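Local coordinates for p-47 protein (Clostridium botulinum E1 str. 'BoNT E Beluga', PDB 5WIX) that is of unknown function but has a tubular-lipid-binding (TULIP) fold like that of bactericidal/permeability-increasing protein, which would be consistent with binding lipids or other hydrophobic ligands, at residues W285-I299 / S378-S390. Sequence-based numbering, arbitrary orientation.
Sequences WYGIKVAALYYYPEI and SVGNWSLKSFRDS
Trp285 presents one face of its indole to the edge of Phe387, while CD2 of its neighbour Tyr286 sits over the rim of the opposite face. The edge of Phe387 points at the six-membered ring of Trp285 in a T-shaped pair, with planes at 72° and CE1 of Phe387 3.4 Å from CD2 of Trp285. With CG anti to the backbone N (chi1 -156°), the indole extends to the helix, where NE1 of Trp285 donates to OG of Ser386 at 2.9 Å, a bent bond (144°) with the acceptor slightly off the ring plane. OH of Tyr286 ends 2.8 Å from OG of Ser386, and OG of Ser390 lies at the indole edge near CH2. One face of the Phe387 ring takes a CH-pi contact from Ile299, CD1 standing 3.8 Å from the ring centroid. At the turn end of the hairpin, Val379 sets CG2 almost squarely over the centre of the Tyr295 ring, 3.3 Å from its centroid, while Val290 packs against CG2 of Val379 and, through both methyls, CD1 of Trp382. Midway, Ile288 and Pro297 close on Ser383, whose OG bonds back to the carbonyl of Val379, satisfying this buried hydroxyl within its own helix. The hairpin, closed by a type II' turn from Val290 to Leu293, thus covers one side of the 378-390 part of helix 370-390. Strands 311-322 and 328-343 continue the curled antiparallel sheet round this long helix, consistent with a BPI-like TULIP fold: Val320 meets Val379 and Pro297, and Leu332 and Met334 pack on Phe387.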
ATOM      1  N   TRP A 285     -23.964  25.134  -2.902  1.00 48.70           N
ATOM      2  CA  TRP A 285     -22.918  25.768  -3.692  1.00 57.88           C
ATOM      3  C   TRP A 285     -22.667  27.193  -3.232  1.00 59.93           C
ATOM      4  O   TRP A 285     -23.524  27.836  -2.613  1.00 74.25           O
ATOM      5  CB  TRP A 285     -23.276  25.771  -5.166  1.00 53.07           C
ATOM      6  CG  TRP A 285     -22.095  25.865  -6.041  1.00 67.10           C
ATOM      7  CD1 TRP A 285     -21.629  26.973  -6.676  1.00 81.50           C
ATOM      8  CD2 TRP A 285     -21.211  24.801  -6.386  1.00 75.11           C
ATOM      9  NE1 TRP A 285     -20.505  26.669  -7.409  1.00 73.66           N
ATOM     10  CE2 TRP A 285     -20.228  25.337  -7.247  1.00 79.01           C
ATOM     11  CE3 TRP A 285     -21.152  23.448  -6.054  1.00 64.77           C
ATOM     12  CZ2 TRP A 285     -19.201  24.570  -7.772  1.00 71.86           C
ATOM     13  CZ3 TRP A 285     -20.130  22.690  -6.574  1.00 75.35           C
ATOM     14  CH2 TRP A 285     -19.165  23.253  -7.427  1.00 72.13           C
ATOM     15  N   TYR A 286     -21.483  27.687  -3.542  1.00 66.02           N
ATOM     16  CA  TYR A 286     -21.164  29.067  -3.233  1.00 61.32           C
ATOM     17  C   TYR A 286     -21.827  30.027  -4.234  1.00 60.97           C
ATOM     18  O   TYR A 286     -22.311  29.611  -5.281  1.00 56.08           O
ATOM     19  CB  TYR A 286     -19.645  29.259  -3.197  1.00 62.58           C
ATOM     20  CG  TYR A 286     -18.937  29.070  -4.516  1.00 60.64           C
ATOM     21  CD1 TYR A 286     -18.795  30.125  -5.404  1.00 62.28           C
ATOM     22  CD2 TYR A 286     -18.385  27.835  -4.866  1.00 66.08           C
ATOM     23  CE1 TYR A 286     -18.131  29.962  -6.613  1.00 87.53           C
ATOM     24  CE2 TYR A 286     -17.713  27.661  -6.075  1.00 63.23           C
ATOM     25  CZ  TYR A 286     -17.586  28.726  -6.942  1.00 74.70           C
ATOM     26  OH  TYR A 286     -16.936  28.576  -8.152  1.00 70.32           O
ATOM     27  N   GLY A 287     -21.852  31.315  -3.910  1.00 61.91           N
ATOM     28  CA  GLY A 287     -22.564  32.259  -4.744  1.00 52.10           C
ATOM     29  C   GLY A 287     -21.881  32.643  -6.059  1.00 53.91           C
ATOM     30  O   GLY A 287     -20.715  33.065  -6.055  1.00 58.23           O
ATOM     31  N   ILE A 288     -22.630  32.541  -7.166  1.00 45.26           N
ATOM     32  CA  ILE A 288     -22.203  32.980  -8.506  1.00 65.37           C
ATOM     33  C   ILE A 288     -22.931  34.237  -8.988  1.00 69.67           C
ATOM     34  O   ILE A 288     -24.154  34.222  -9.076  1.00 73.29           O
ATOM     35  CB  ILE A 288     -22.478  31.904  -9.579  1.00 65.84           C
ATOM     36  CG1 ILE A 288     -21.826  30.574  -9.206  1.00 44.92           C
ATOM     37  CG2 ILE A 288     -21.996  32.363 -10.939  1.00 54.77           C
ATOM     38  CD1 ILE A 288     -22.545  29.395  -9.843  1.00 63.54           C
ATOM     39  N   LYS A 289     -22.195  35.290  -9.346  1.00 67.96           N
ATOM     40  CA  LYS A 289     -22.819  36.538  -9.814  1.00 53.58           C
ATOM     41  C   LYS A 289     -23.027  36.609 -11.316  1.00 64.84           C
ATOM     42  O   LYS A 289     -22.083  36.678 -12.106  1.00 72.35           O
ATOM     43  CB  LYS A 289     -22.006  37.754  -9.397  1.00 61.95           C
ATOM     44  CG  LYS A 289     -22.602  39.059  -9.862  1.00 71.94           C
ATOM     45  CD  LYS A 289     -21.982  40.222  -9.091  1.00 76.08           C
ATOM     46  CE  LYS A 289     -21.955  41.506  -9.902  1.00 78.62           C
ATOM     47  NZ  LYS A 289     -21.138  42.507  -9.164  1.00 91.78           N
ATOM     48  N   VAL A 290     -24.292  36.626 -11.699  1.00 81.22           N
ATOM     49  CA  VAL A 290     -24.688  36.711 -13.091  1.00 76.59           C
ATOM     50  C   VAL A 290     -25.466  37.987 -13.313  1.00 76.72           C
ATOM     51  O   VAL A 290     -26.547  38.161 -12.738  1.00 76.29           O
ATOM     52  CB  VAL A 290     -25.553  35.540 -13.479  1.00 66.83           C
ATOM     53  CG1 VAL A 290     -25.855  35.587 -14.972  1.00 63.57           C
ATOM     54  CG2 VAL A 290     -24.868  34.264 -13.075  1.00 82.99           C
ATOM     55  N   ALA A 291     -24.936  38.849 -14.176  1.00 80.16           N
ATOM     56  CA  ALA A 291     -25.419  40.219 -14.303  1.00 78.07           C
ATOM     57  C   ALA A 291     -25.318  40.817 -12.927  1.00 68.36           C
ATOM     58  O   ALA A 291     -24.260  40.720 -12.297  1.00 71.78           O
ATOM     59  CB  ALA A 291     -26.845  40.284 -14.834  1.00 85.48           C
ATOM     60  N   ALA A 292     -26.423  41.360 -12.427  1.00 63.44           N
ATOM     61  CA  ALA A 292     -26.367  42.165 -11.202  1.00 78.23           C
ATOM     62  C   ALA A 292     -26.676  41.370  -9.942  1.00 73.65           C
ATOM     63  O   ALA A 292     -26.573  41.901  -8.835  1.00 68.94           O
ATOM     64  CB  ALA A 292     -27.320  43.359 -11.310  1.00 76.99           C
ATOM     65  N   LEU A 293     -27.032  40.099 -10.096  1.00 71.11           N
ATOM     66  CA  LEU A 293     -27.442  39.306  -8.935  1.00 81.52           C
ATOM     67  C   LEU A 293     -26.596  38.048  -8.638  1.00 75.10           C
ATOM     68  O   LEU A 293     -26.084  37.401  -9.556  1.00 77.28           O
ATOM     69  CB  LEU A 293     -28.900  38.897  -9.101  1.00 81.13           C
ATOM     70  CG  LEU A 293     -29.861  40.060  -8.889  1.00 86.38           C
ATOM     71  CD1 LEU A 293     -30.175  40.775 -10.204  1.00107.90           C
ATOM     72  CD2 LEU A 293     -31.113  39.540  -8.243  1.00 83.43           C
ATOM     73  N   TYR A 294     -26.468  37.720  -7.349  1.00 62.91           N
ATOM     74  CA  TYR A 294     -25.832  36.485  -6.891  1.00 59.46           C
ATOM     75  C   TYR A 294     -26.812  35.306  -6.860  1.00 70.51           C
ATOM     76  O   TYR A 294     -27.906  35.412  -6.293  1.00 65.73           O
ATOM     77  CB  TYR A 294     -25.208  36.676  -5.498  1.00 55.20           C
ATOM     78  CG  TYR A 294     -23.878  37.409  -5.533  1.00 72.66           C
ATOM     79  CD1 TYR A 294     -22.663  36.713  -5.533  1.00 61.29           C
ATOM     80  CD2 TYR A 294     -23.831  38.791  -5.596  1.00 71.31           C
ATOM     81  CE1 TYR A 294     -21.446  37.402  -5.583  1.00 54.49           C
ATOM     82  CE2 TYR A 294     -22.629  39.469  -5.645  1.00 78.51           C
ATOM     83  CZ  TYR A 294     -21.448  38.776  -5.641  1.00 71.97           C
ATOM     84  OH  TYR A 294     -20.274  39.481  -5.681  1.00101.61           O
ATOM     85  N   TYR A 295     -26.414  34.179  -7.458  1.00 72.30           N
ATOM     86  CA  TYR A 295     -27.224  32.968  -7.395  1.00 66.70           C
ATOM     87  C   TYR A 295     -26.479  31.883  -6.604  1.00 63.87           C
ATOM     88  O   TYR A 295     -25.249  31.905  -6.521  1.00 67.19           O
ATOM     89  CB  TYR A 295     -27.601  32.506  -8.799  1.00 64.97           C
ATOM     90  CG  TYR A 295     -28.310  33.587  -9.612  1.00 57.37           C
ATOM     91  CD1 TYR A 295     -29.689  33.561  -9.792  1.00 55.00           C
ATOM     92  CD2 TYR A 295     -27.587  34.629 -10.205  1.00 58.04           C
ATOM     93  CE1 TYR A 295     -30.332  34.549 -10.537  1.00 68.21           C
ATOM     94  CE2 TYR A 295     -28.212  35.611 -10.948  1.00 69.97           C
ATOM     95  CZ  TYR A 295     -29.588  35.577 -11.113  1.00 78.88           C
ATOM     96  OH  TYR A 295     -30.200  36.574 -11.853  1.00 72.75           O
ATOM     97  N   TYR A 296     -27.232  30.968  -5.993  1.00 53.63           N
ATOM     98  CA  TYR A 296     -26.697  30.004  -5.030  1.00 57.44           C
ATOM     99  C   TYR A 296     -27.250  28.624  -5.286  1.00 69.13           C
ATOM    100  O   TYR A 296     -28.124  28.152  -4.550  1.00 66.61           O
ATOM    101  CB  TYR A 296     -27.037  30.399  -3.596  1.00 56.59           C
ATOM    102  CG  TYR A 296     -26.323  31.616  -3.075  1.00 63.19           C
ATOM    103  CD1 TYR A 296     -25.221  31.486  -2.251  1.00 69.15           C
ATOM    104  CD2 TYR A 296     -26.756  32.897  -3.398  1.00 68.93           C
ATOM    105  CE1 TYR A 296     -24.563  32.594  -1.761  1.00 79.07           C
ATOM    106  CE2 TYR A 296     -26.102  34.028  -2.910  1.00 66.26           C
ATOM    107  CZ  TYR A 296     -25.004  33.868  -2.089  1.00 81.27           C
ATOM    108  OH  TYR A 296     -24.336  34.974  -1.595  1.00 89.28           O
ATOM    109  N   PRO A 297     -26.720  27.949  -6.318  1.00 66.82           N
ATOM    110  CA  PRO A 297     -27.334  26.691  -6.758  1.00 56.88           C
ATOM    111  C   PRO A 297     -27.136  25.615  -5.721  1.00 62.19           C
ATOM    112  O   PRO A 297     -26.265  25.771  -4.869  1.00 77.43           O
ATOM    113  CB  PRO A 297     -26.591  26.374  -8.046  1.00 54.01           C
ATOM    114  CG  PRO A 297     -25.240  26.975  -7.826  1.00 60.96           C
ATOM    115  CD  PRO A 297     -25.457  28.227  -7.023  1.00 55.20           C
ATOM    116  N   GLU A 298     -27.937  24.556  -5.773  1.00 63.76           N
ATOM    117  CA  GLU A 298     -27.734  23.435  -4.863  1.00 71.69           C
ATOM    118  C   GLU A 298     -27.822  22.106  -5.594  1.00 87.45           C
ATOM    119  O   GLU A 298     -28.818  21.808  -6.262  1.00101.37           O
ATOM    120  CB  GLU A 298     -28.738  23.479  -3.710  1.00 63.66           C
ATOM    121  CG  GLU A 298     -30.170  23.536  -4.148  1.00 83.34           C
ATOM    122  CD  GLU A 298     -31.095  24.014  -3.044  1.00102.04           C
ATOM    123  OE1 GLU A 298     -31.709  23.131  -2.403  1.00 94.69           O
ATOM    124  OE2 GLU A 298     -31.210  25.253  -2.824  1.00 96.43           O
ATOM    125  N   ILE A 299     -26.763  21.311  -5.459  1.00 69.73           N
ATOM    126  CA  ILE A 299     -26.758  19.953  -5.972  1.00 72.84           C
ATOM    127  C   ILE A 299     -27.474  19.030  -4.986  1.00 73.67           C
ATOM    128  O   ILE A 299     -27.163  19.026  -3.790  1.00 73.18           O
ATOM    129  CB  ILE A 299     -25.325  19.442  -6.212  1.00 63.62           C
ATOM    130  CG1 ILE A 299     -24.580  20.357  -7.189  1.00 60.44           C
ATOM    131  CG2 ILE A 299     -25.388  18.060  -6.800  1.00 57.38           C
ATOM    132  CD1 ILE A 299     -23.212  20.815  -6.708  1.00 58.24           C
ATOM    133  N   SER A 378     -29.260  31.244 -18.350  1.00 76.79           N
ATOM    134  CA  SER A 378     -27.918  31.777 -18.202  1.00 86.53           C
ATOM    135  C   SER A 378     -27.321  31.457 -16.826  1.00 89.85           C
ATOM    136  O   SER A 378     -26.143  31.148 -16.727  1.00 93.04           O
ATOM    137  CB  SER A 378     -27.913  33.280 -18.463  1.00 89.41           C
ATOM    138  OG  SER A 378     -26.584  33.763 -18.537  1.00101.20           O
ATOM    139  N   VAL A 379     -28.128  31.494 -15.770  1.00 86.28           N
ATOM    140  CA  VAL A 379     -27.629  31.117 -14.447  1.00 84.69           C
ATOM    141  C   VAL A 379     -27.340  29.606 -14.397  1.00 90.59           C
ATOM    142  O   VAL A 379     -26.334  29.167 -13.819  1.00 76.70           O
ATOM    143  CB  VAL A 379     -28.625  31.523 -13.332  1.00 79.14           C
ATOM    144  CG1 VAL A 379     -28.170  31.011 -11.981  1.00 70.36           C
ATOM    145  CG2 VAL A 379     -28.734  33.028 -13.281  1.00 69.51           C
ATOM    146  N   GLY A 380     -28.217  28.826 -15.030  1.00 97.75           N
ATOM    147  CA  GLY A 380     -28.020  27.393 -15.176  1.00 95.50           C
ATOM    148  C   GLY A 380     -26.674  27.065 -15.788  1.00 88.63           C
ATOM    149  O   GLY A 380     -25.874  26.337 -15.189  1.00 91.15           O
ATOM    150  N   ASN A 381     -26.408  27.624 -16.969  1.00 86.10           N
ATOM    151  CA  ASN A 381     -25.161  27.347 -17.693  1.00 77.33           C
ATOM    152  C   ASN A 381     -23.928  27.849 -16.952  1.00 75.66           C
ATOM    153  O   ASN A 381     -22.843  27.304 -17.100  1.00 88.48           O
ATOM    154  CB  ASN A 381     -25.199  27.963 -19.097  1.00 82.98           C
ATOM    155  CG  ASN A 381     -26.132  27.214 -20.044  1.00 95.79           C
ATOM    156  OD1 ASN A 381     -26.406  26.026 -19.858  1.00100.86           O
ATOM    157  ND2 ASN A 381     -26.621  27.910 -21.070  1.00 97.94           N
ATOM    158  N   TRP A 382     -24.088  28.880 -16.141  1.00 76.66           N
ATOM    159  CA  TRP A 382     -22.958  29.375 -15.357  1.00 77.08           C
ATOM    160  C   TRP A 382     -22.657  28.451 -14.184  1.00 71.65           C
ATOM    161  O   TRP A 382     -21.498  28.286 -13.776  1.00 61.77           O
ATOM    162  CB  TRP A 382     -23.236  30.794 -14.856  1.00 85.95           C
ATOM    163  CG  TRP A 382     -22.974  31.806 -15.905  1.00 83.50           C
ATOM    164  CD1 TRP A 382     -23.879  32.621 -16.509  1.00 86.95           C
ATOM    165  CD2 TRP A 382     -21.714  32.088 -16.500  1.00 86.23           C
ATOM    166  NE1 TRP A 382     -23.258  33.404 -17.447  1.00 92.91           N
ATOM    167  CE2 TRP A 382     -21.923  33.093 -17.459  1.00 84.76           C
ATOM    168  CE3 TRP A 382     -20.424  31.592 -16.308  1.00102.28           C
ATOM    169  CZ2 TRP A 382     -20.889  33.611 -18.227  1.00 85.37           C
ATOM    170  CZ3 TRP A 382     -19.397  32.108 -17.071  1.00101.70           C
ATOM    171  CH2 TRP A 382     -19.635  33.110 -18.019  1.00 92.21           C
ATOM    172  N   SER A 383     -23.723  27.858 -13.648  1.00 70.65           N
ATOM    173  CA  SER A 383     -23.621  27.015 -12.471  1.00 72.80           C
ATOM    174  C   SER A 383     -22.967  25.703 -12.840  1.00 79.87           C
ATOM    175  O   SER A 383     -22.101  25.210 -12.115  1.00 91.72           O
ATOM    176  CB  SER A 383     -25.004  26.781 -11.857  1.00 76.39           C
ATOM    177  OG  SER A 383     -25.474  27.952 -11.188  1.00 66.45           O
ATOM    178  N   LEU A 384     -23.377  25.151 -13.981  1.00 82.72           N
ATOM    179  CA  LEU A 384     -22.824  23.888 -14.462  1.00 76.06           C
ATOM    180  C   LEU A 384     -21.309  24.010 -14.635  1.00 79.16           C
ATOM    181  O   LEU A 384     -20.538  23.123 -14.223  1.00 73.70           O
ATOM    182  CB  LEU A 384     -23.494  23.474 -15.770  1.00 66.10           C
ATOM    183  CG  LEU A 384     -24.922  22.930 -15.619  1.00 78.48           C
ATOM    184  CD1 LEU A 384     -25.559  22.570 -16.966  1.00 75.38           C
ATOM    185  CD2 LEU A 384     -24.924  21.719 -14.687  1.00 82.50           C
ATOM    186  N   LYS A 385     -20.886  25.127 -15.217  1.00 67.70           N
ATOM    187  CA  LYS A 385     -19.465  25.388 -15.372  1.00 64.19           C
ATOM    188  C   LYS A 385     -18.808  25.367 -14.007  1.00 67.84           C
ATOM    189  O   LYS A 385     -17.815  24.674 -13.810  1.00 83.49           O
ATOM    190  CB  LYS A 385     -19.235  26.714 -16.106  1.00 50.73           C
ATOM    191  CG  LYS A 385     -19.756  26.649 -17.557  1.00 77.00           C
ATOM    192  CD  LYS A 385     -19.485  27.914 -18.376  1.00 74.36           C
ATOM    193  CE  LYS A 385     -19.939  27.738 -19.838  1.00 74.20           C
ATOM    194  NZ  LYS A 385     -19.677  28.958 -20.667  1.00 73.35           N
ATOM    195  N   SER A 386     -19.405  26.075 -13.059  1.00 81.85           N
ATOM    196  CA  SER A 386     -18.861  26.128 -11.714  1.00 79.89           C
ATOM    197  C   SER A 386     -18.607  24.734 -11.169  1.00 67.69           C
ATOM    198  O   SER A 386     -17.568  24.501 -10.567  1.00 81.79           O
ATOM    199  CB  SER A 386     -19.799  26.884 -10.771  1.00 67.92           C
ATOM    200  OG  SER A 386     -19.039  27.579  -9.786  1.00 57.91           O
ATOM    201  N   PHE A 387     -19.554  23.824 -11.403  1.00 57.03           N
ATOM    202  CA  PHE A 387     -19.473  22.445 -10.917  1.00 71.54           C
ATOM    203  C   PHE A 387     -18.261  21.699 -11.486  1.00 74.46           C
ATOM    204  O   PHE A 387     -17.320  21.323 -10.765  1.00 54.28           O
ATOM    205  CB  PHE A 387     -20.734  21.671 -11.293  1.00 69.94           C
ATOM    206  CG  PHE A 387     -21.978  22.165 -10.638  1.00 80.68           C
ATOM    207  CD1 PHE A 387     -21.918  23.008  -9.539  1.00 84.05           C
ATOM    208  CD2 PHE A 387     -23.223  21.769 -11.118  1.00 86.87           C
ATOM    209  CE1 PHE A 387     -23.080  23.453  -8.939  1.00 87.41           C
ATOM    210  CE2 PHE A 387     -24.391  22.208 -10.523  1.00 69.60           C
ATOM    211  CZ  PHE A 387     -24.322  23.049  -9.435  1.00 76.00           C
ATOM    212  N   ARG A 388     -18.331  21.471 -12.793  1.00 67.02           N
ATOM    213  CA  ARG A 388     -17.217  20.942 -13.549  1.00 75.32           C
ATOM    214  C   ARG A 388     -15.875  21.516 -13.096  1.00 77.21           C
ATOM    215  O   ARG A 388     -14.965  20.777 -12.747  1.00 77.62           O
ATOM    216  CB  ARG A 388     -17.416  21.218 -15.038  1.00 74.55           C
ATOM    217  CG  ARG A 388     -16.180  20.929 -15.847  1.00 78.42           C
ATOM    218  CD  ARG A 388     -16.426  21.110 -17.313  1.00 76.24           C
ATOM    219  NE  ARG A 388     -16.603  22.512 -17.634  1.00 94.42           N
ATOM    220  CZ  ARG A 388     -17.135  22.950 -18.768  1.00106.37           C
ATOM    221  NH1 ARG A 388     -17.552  22.079 -19.690  1.00 85.28           N
ATOM    222  NH2 ARG A 388     -17.255  24.262 -18.969  1.00115.14           N
ATOM    223  N   ASP A 389     -15.775  22.836 -13.065  1.00 69.50           N
ATOM    224  CA  ASP A 389     -14.528  23.498 -12.698  1.00 75.04           C
ATOM    225  C   ASP A 389     -13.968  22.975 -11.360  1.00 72.94           C
ATOM    226  O   ASP A 389     -12.741  22.944 -11.160  1.00 66.90           O
ATOM    227  CB  ASP A 389     -14.734  25.026 -12.644  1.00 86.11           C
ATOM    228  CG  ASP A 389     -14.705  25.686 -14.031  1.00 87.29           C
ATOM    229  OD1 ASP A 389     -15.076  25.034 -15.042  1.00 82.21           O
ATOM    230  OD2 ASP A 389     -14.304  26.874 -14.101  1.00 89.38           O
ATOM    231  N   SER A 390     -14.862  22.541 -10.467  1.00 53.56           N
ATOM    232  CA  SER A 390     -14.465  22.168  -9.108  1.00 56.15           C
ATOM    233  C   SER A 390     -13.944  20.752  -9.072  1.00 67.25           C
ATOM    234  O   SER A 390     -13.360  20.333  -8.079  1.00 69.61           O
ATOM    235  CB  SER A 390     -15.636  22.278  -8.130  1.00 54.44           C
ATOM    236  OG  SER A 390     -16.534  21.191  -8.330  1.00 58.24           O
TER